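Local coordinates for protein glycogen synthase (Cyanobacterium sp. CLg1, PDB 6GNF) that belongs to the glycogen and starch synthase family of glycosyltransferases, with two sheet-centred lobes and ADP bound in the model, at residues V367-L378 with L488-M499. Numbering follows the deposited sequence.
Sequences VIIAAMPKLKQL and LQQGVDAMIVGM
A largely apolar packing with one charged edge joins Val-367, Ala-371 and Lys-374 of the helical segment 367-378, which ends in a 3-10 turn, to helix 485-503 on one side of the six-stranded parallel sheet. The evidence for close approach is the 5.2 Å between CA of Ala-371 and CA of Val-492; the backbones diverge toward Leu-378 and Met-499. Val-367 is a knob in the hole formed by Leu-488, Gly-491, Val-492 and Met-495. With chi1 at 174°, its CG1 lies anti to the backbone N and reaches the helix backbone, 3.6 Å from Gly-491 C. Met-495 extends through chi2 and bends at chi3 (72°), bringing CE tightly onto Ala-371 CB at 3.5 Å, while its SD touches Ile-368 CG1, the two side chains crossing nearly perpendicularly. Farther along, Met-499 CE meets Leu-375 CD2 at 3.7 Å. On the exposed edge, Lys-374 NZ forms a salt bridge with Asp-493 OD1 (3.1 Å), approaching the syn side 18° out of the carboxylate plane, and a weak hydrogen bond to Gln-489 OE1. Ile-368 also packs on Val-382 and Ile-384, and Met-499 on Phe-353, tying both segments to the sheet. Helices packed together on a parallel sheet are typical of Rossmann-like folds, here the C-terminal lobe of a GT-B glycosyltransferase.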
ATOM      1  N   VAL A 367      -3.758  19.727   2.484  1.00 73.19           N
ATOM      2  CA  VAL A 367      -4.652  20.487   1.605  1.00 74.17           C
ATOM      3  C   VAL A 367      -6.028  20.665   2.248  1.00 75.86           C
ATOM      4  O   VAL A 367      -6.610  21.764   2.205  1.00 76.76           O
ATOM      5  CB  VAL A 367      -4.819  19.788   0.234  1.00 72.45           C
ATOM      6  CG1 VAL A 367      -5.855  20.499  -0.624  1.00 72.87           C
ATOM      7  CG2 VAL A 367      -3.480  19.696  -0.489  1.00 71.34           C
ATOM      8  N   ILE A 368      -6.543  19.595   2.856  1.00 74.74           N
ATOM      9  CA  ILE A 368      -7.872  19.640   3.474  1.00 75.89           C
ATOM     10  C   ILE A 368      -7.881  20.638   4.625  1.00 77.27           C
ATOM     11  O   ILE A 368      -8.772  21.482   4.713  1.00 78.78           O
ATOM     12  CB  ILE A 368      -8.339  18.258   3.984  1.00 74.63           C
ATOM     13  CG1 ILE A 368      -8.394  17.244   2.839  1.00 73.15           C
ATOM     14  CG2 ILE A 368      -9.723  18.366   4.620  1.00 75.83           C
ATOM     15  CD1 ILE A 368      -8.675  15.824   3.287  1.00 72.49           C
ATOM     16  N   ILE A 369      -6.867  20.558   5.479  1.00 77.68           N
ATOM     17  CA  ILE A 369      -6.749  21.459   6.620  1.00 81.01           C
ATOM     18  C   ILE A 369      -6.616  22.914   6.166  1.00 82.49           C
ATOM     19  O   ILE A 369      -7.273  23.796   6.712  1.00 85.03           O
ATOM     20  CB  ILE A 369      -5.565  21.059   7.525  1.00 82.40           C
ATOM     21  CG1 ILE A 369      -5.886  19.743   8.240  1.00 82.49           C
ATOM     22  CG2 ILE A 369      -5.266  22.145   8.553  1.00 84.63           C
ATOM     23  CD1 ILE A 369      -4.677  19.054   8.836  1.00 84.29           C
ATOM     24  N   ALA A 370      -5.784  23.151   5.155  1.00 81.64           N
ATOM     25  CA  ALA A 370      -5.581  24.501   4.626  1.00 83.31           C
ATOM     26  C   ALA A 370      -6.827  25.042   3.920  1.00 84.62           C
ATOM     27  O   ALA A 370      -6.991  26.257   3.801  1.00 88.38           O
ATOM     28  CB  ALA A 370      -4.390  24.529   3.681  1.00 82.66           C
ATOM     29  N   ALA A 371      -7.706  24.149   3.468  1.00 82.77           N
ATOM     30  CA  ALA A 371      -8.900  24.543   2.719  1.00 83.75           C
ATOM     31  C   ALA A 371     -10.043  25.052   3.595  1.00 85.79           C
ATOM     32  O   ALA A 371     -11.022  25.581   3.068  1.00 87.06           O
ATOM     33  CB  ALA A 371      -9.390  23.375   1.872  1.00 81.55           C
ATOM     34  N   MET A 372      -9.919  24.901   4.914  1.00 87.23           N
ATOM     35  CA  MET A 372     -11.029  25.172   5.843  1.00 89.17           C
ATOM     36  C   MET A 372     -11.666  26.555   5.702  1.00 91.79           C
ATOM     37  O   MET A 372     -12.892  26.656   5.680  1.00 93.19           O
ATOM     38  CB  MET A 372     -10.592  24.941   7.295  1.00 89.68           C
ATOM     39  CG  MET A 372     -10.361  23.477   7.639  1.00 87.98           C
ATOM     40  SD  MET A 372     -11.899  22.540   7.756  1.00 87.14           S
ATOM     41  CE  MET A 372     -11.319  20.884   7.398  1.00 84.16           C
ATOM     42  N   PRO A 373     -10.847  27.619   5.578  1.00 94.36           N
ATOM     43  CA  PRO A 373     -11.444  28.951   5.418  1.00 97.14           C
ATOM     44  C   PRO A 373     -12.396  29.046   4.223  1.00 97.61           C
ATOM     45  O   PRO A 373     -13.434  29.700   4.321  1.00100.89           O
ATOM     46  CB  PRO A 373     -10.229  29.864   5.217  1.00 98.51           C
ATOM     47  CG  PRO A 373      -9.092  29.130   5.848  1.00 97.57           C
ATOM     48  CD  PRO A 373      -9.373  27.681   5.604  1.00 93.85           C
ATOM     49  N   LYS A 374     -12.063  28.373   3.124  1.00 96.00           N
ATOM     50  CA  LYS A 374     -12.911  28.380   1.932  1.00 96.44           C
ATOM     51  C   LYS A 374     -14.065  27.379   2.002  1.00 94.79           C
ATOM     52  O   LYS A 374     -15.022  27.488   1.242  1.00 95.39           O
ATOM     53  CB  LYS A 374     -12.082  28.079   0.683  1.00 96.79           C
ATOM     54  CG  LYS A 374     -11.101  29.177   0.292  1.00100.48           C
ATOM     55  CD  LYS A 374     -10.893  29.202  -1.217  1.00101.96           C
ATOM     56  CE  LYS A 374      -9.801  30.174  -1.635  1.00104.53           C
ATOM     57  NZ  LYS A 374      -8.458  29.545  -1.521  1.00104.21           N
ATOM     58  N   LEU A 375     -13.948  26.375   2.861  1.00 93.95           N
ATOM     59  CA  LEU A 375     -14.930  25.286   2.893  1.00 94.53           C
ATOM     60  C   LEU A 375     -16.283  25.679   3.485  1.00 97.36           C
ATOM     61  O   LEU A 375     -17.323  25.131   3.099  1.00 95.82           O
ATOM     62  CB  LEU A 375     -14.371  24.076   3.648  1.00 92.25           C
ATOM     63  CG  LEU A 375     -13.293  23.266   2.927  1.00 90.72           C
ATOM     64  CD1 LEU A 375     -12.799  22.143   3.825  1.00 89.51           C
ATOM     65  CD2 LEU A 375     -13.801  22.712   1.603  1.00 90.27           C
ATOM     66  N   LYS A 376     -16.286  26.624   4.419  1.00101.04           N
ATOM     67  CA  LYS A 376     -17.532  27.013   5.078  1.00104.52           C
ATOM     68  C   LYS A 376     -18.591  27.456   4.065  1.00106.76           C
ATOM     69  O   LYS A 376     -19.784  27.238   4.270  1.00103.78           O
ATOM     70  CB  LYS A 376     -17.296  28.118   6.110  1.00108.23           C
ATOM     71  CG  LYS A 376     -18.429  28.212   7.115  1.00111.52           C
ATOM     72  CD  LYS A 376     -18.125  29.147   8.272  1.00116.49           C
ATOM     73  CE  LYS A 376     -19.159  28.977   9.376  1.00118.95           C
ATOM     74  NZ  LYS A 376     -19.243  30.160  10.278  1.00122.69           N
ATOM     75  N   GLN A 377     -18.138  28.062   2.970  1.00109.84           N
ATOM     76  CA  GLN A 377     -19.015  28.505   1.885  1.00111.10           C
ATOM     77  C   GLN A 377     -19.818  27.367   1.242  1.00107.46           C
ATOM     78  O   GLN A 377     -20.904  27.598   0.713  1.00105.47           O
ATOM     79  CB  GLN A 377     -18.181  29.216   0.806  1.00114.19           C
ATOM     80  CG  GLN A 377     -17.506  30.513   1.253  1.00119.57           C
ATOM     81  CD  GLN A 377     -18.482  31.612   1.674  1.00127.87           C
ATOM     82  OE1 GLN A 377     -19.701  31.445   1.614  1.00133.78           O
ATOM     83  NE2 GLN A 377     -17.942  32.756   2.078  1.00132.36           N
ATOM     84  N   LEU A 378     -19.291  26.143   1.296  1.00103.91           N
ATOM     85  CA  LEU A 378     -19.911  25.006   0.609  1.00100.59           C
ATOM     86  C   LEU A 378     -21.095  24.375   1.346  1.00100.17           C
ATOM     87  O   LEU A 378     -21.813  23.568   0.756  1.00 98.32           O
ATOM     88  CB  LEU A 378     -18.870  23.923   0.340  1.00 98.39           C
ATOM     89  CG  LEU A 378     -17.604  24.335  -0.413  1.00 98.20           C
ATOM     90  CD1 LEU A 378     -16.785  23.095  -0.732  1.00 94.99           C
ATOM     91  CD2 LEU A 378     -17.930  25.101  -1.686  1.00 98.92           C
ATOM     92  N   LEU A 488       0.321  24.937  -2.098  1.00 92.15           N
ATOM     93  CA  LEU A 488      -0.701  24.444  -1.174  1.00 88.35           C
ATOM     94  C   LEU A 488      -2.064  25.033  -1.512  1.00 88.57           C
ATOM     95  O   LEU A 488      -3.076  24.325  -1.496  1.00 86.02           O
ATOM     96  CB  LEU A 488      -0.328  24.794   0.271  1.00 89.24           C
ATOM     97  CG  LEU A 488      -1.231  24.281   1.399  1.00 87.02           C
ATOM     98  CD1 LEU A 488      -1.314  22.761   1.396  1.00 84.24           C
ATOM     99  CD2 LEU A 488      -0.726  24.781   2.743  1.00 87.55           C
ATOM    100  N   GLN A 489      -2.090  26.325  -1.825  1.00 89.95           N
ATOM    101  CA  GLN A 489      -3.347  27.007  -2.103  1.00 90.42           C
ATOM    102  C   GLN A 489      -3.911  26.617  -3.474  1.00 89.08           C
ATOM    103  O   GLN A 489      -5.127  26.595  -3.666  1.00 88.33           O
ATOM    104  CB  GLN A 489      -3.172  28.526  -1.983  1.00 94.07           C
ATOM    105  CG  GLN A 489      -4.395  29.246  -1.434  1.00 96.47           C
ATOM    106  CD  GLN A 489      -4.858  28.703  -0.090  1.00 95.46           C
ATOM    107  OE1 GLN A 489      -6.052  28.523   0.133  1.00 95.21           O
ATOM    108  NE2 GLN A 489      -3.910  28.413   0.799  1.00 94.77           N
ATOM    109  N   GLN A 490      -3.039  26.255  -4.409  1.00 88.87           N
ATOM    110  CA  GLN A 490      -3.483  25.736  -5.702  1.00 89.59           C
ATOM    111  C   GLN A 490      -4.165  24.390  -5.521  1.00 86.49           C
ATOM    112  O   GLN A 490      -5.165  24.098  -6.182  1.00 86.66           O
ATOM    113  CB  GLN A 490      -2.306  25.569  -6.657  1.00 92.06           C
ATOM    114  CG  GLN A 490      -1.580  26.865  -6.968  1.00 95.41           C
ATOM    115  CD  GLN A 490      -0.690  26.762  -8.188  1.00 96.45           C
ATOM    116  OE1 GLN A 490      -0.495  27.740  -8.897  1.00 99.56           O
ATOM    117  NE2 GLN A 490      -0.145  25.576  -8.439  1.00 96.02           N
ATOM    118  N   GLY A 491      -3.605  23.568  -4.636  1.00 83.01           N
ATOM    119  CA  GLY A 491      -4.211  22.294  -4.268  1.00 80.42           C
ATOM    120  C   GLY A 491      -5.587  22.478  -3.655  1.00 79.72           C
ATOM    121  O   GLY A 491      -6.532  21.764  -4.008  1.00 77.51           O
ATOM    122  N   VAL A 492      -5.702  23.439  -2.737  1.00 80.39           N
ATOM    123  CA  VAL A 492      -6.981  23.759  -2.104  1.00 80.74           C
ATOM    124  C   VAL A 492      -8.038  24.050  -3.164  1.00 81.55           C
ATOM    125  O   VAL A 492      -9.098  23.421  -3.181  1.00 80.94           O
ATOM    126  CB  VAL A 492      -6.852  24.961  -1.135  1.00 83.30           C
ATOM    127  CG1 VAL A 492      -8.215  25.525  -0.756  1.00 83.65           C
ATOM    128  CG2 VAL A 492      -6.087  24.548   0.113  1.00 82.81           C
ATOM    129  N   ASP A 493      -7.706  24.950  -4.083  1.00 83.43           N
ATOM    130  CA  ASP A 493      -8.614  25.326  -5.163  1.00 84.40           C
ATOM    131  C   ASP A 493      -8.933  24.126  -6.064  1.00 81.46           C
ATOM    132  O   ASP A 493     -10.080  23.894  -6.439  1.00 79.99           O
ATOM    133  CB  ASP A 493      -8.012  26.474  -5.980  1.00 88.16           C
ATOM    134  CG  ASP A 493      -7.856  27.770  -5.164  1.00 91.19           C
ATOM    135  OD1 ASP A 493      -8.587  27.964  -4.163  1.00 90.71           O
ATOM    136  OD2 ASP A 493      -7.008  28.611  -5.523  1.00 94.51           O
ATOM    137  N   ALA A 494      -7.920  23.319  -6.360  1.00 80.14           N
ATOM    138  CA  ALA A 494      -8.092  22.134  -7.199  1.00 78.33           C
ATOM    139  C   ALA A 494      -9.025  21.099  -6.555  1.00 76.99           C
ATOM    140  O   ALA A 494      -9.838  20.473  -7.241  1.00 77.47           O
ATOM    141  CB  ALA A 494      -6.739  21.516  -7.503  1.00 77.18           C
ATOM    142  N   MET A 495      -8.912  20.932  -5.240  1.00 76.55           N
ATOM    143  CA  MET A 495      -9.771  20.005  -4.504  1.00 75.63           C
ATOM    144  C   MET A 495     -11.213  20.493  -4.530  1.00 76.71           C
ATOM    145  O   MET A 495     -12.130  19.734  -4.818  1.00 76.95           O
ATOM    146  CB  MET A 495      -9.291  19.870  -3.052  1.00 74.35           C
ATOM    147  CG  MET A 495     -10.129  18.936  -2.188  1.00 72.51           C
ATOM    148  SD  MET A 495      -9.545  18.845  -0.484  1.00 70.33           S
ATOM    149  CE  MET A 495     -10.049  20.448   0.130  1.00 72.57           C
ATOM    150  N   ILE A 496     -11.398  21.774  -4.247  1.00 79.77           N
ATOM    151  CA  ILE A 496     -12.734  22.364  -4.146  1.00 82.46           C
ATOM    152  C   ILE A 496     -13.507  22.315  -5.468  1.00 81.97           C
ATOM    153  O   ILE A 496     -14.728  22.166  -5.467  1.00 79.31           O
ATOM    154  CB  ILE A 496     -12.652  23.801  -3.594  1.00 85.50           C
ATOM    155  CG1 ILE A 496     -12.255  23.749  -2.112  1.00 85.76           C
ATOM    156  CG2 ILE A 496     -13.977  24.534  -3.754  1.00 88.34           C
ATOM    157  CD1 ILE A 496     -11.726  25.054  -1.561  1.00 89.10           C
ATOM    158  N   VAL A 497     -12.805  22.431  -6.591  1.00 82.90           N
ATOM    159  CA  VAL A 497     -13.431  22.249  -7.901  1.00 83.82           C
ATOM    160  C   VAL A 497     -14.130  20.889  -7.973  1.00 82.28           C
ATOM    161  O   VAL A 497     -15.281  20.804  -8.419  1.00 84.17           O
ATOM    162  CB  VAL A 497     -12.406  22.404  -9.055  1.00 84.85           C
ATOM    163  CG1 VAL A 497     -12.945  21.836 -10.364  1.00 84.30           C
ATOM    164  CG2 VAL A 497     -12.038  23.871  -9.233  1.00 86.95           C
ATOM    165  N   GLY A 498     -13.445  19.839  -7.521  1.00 79.00           N
ATOM    166  CA  GLY A 498     -14.025  18.499  -7.494  1.00 76.39           C
ATOM    167  C   GLY A 498     -15.201  18.391  -6.544  1.00 75.58           C
ATOM    168  O   GLY A 498     -16.228  17.806  -6.884  1.00 74.80           O
ATOM    169  N   MET A 499     -15.068  18.986  -5.366  1.00 76.70           N
ATOM    170  CA  MET A 499     -16.134  18.938  -4.362  1.00 78.06           C
ATOM    171  C   MET A 499     -17.393  19.641  -4.865  1.00 79.79           C
ATOM    172  O   MET A 499     -18.504  19.153  -4.663  1.00 79.75           O
ATOM    173  CB  MET A 499     -15.666  19.561  -3.043  1.00 78.65           C
ATOM    174  CG  MET A 499     -14.558  18.769  -2.363  1.00 77.11           C
ATOM    175  SD  MET A 499     -13.798  19.650  -0.991  1.00 78.48           S
ATOM    176  CE  MET A 499     -15.095  19.537   0.238  1.00 78.38           C
TER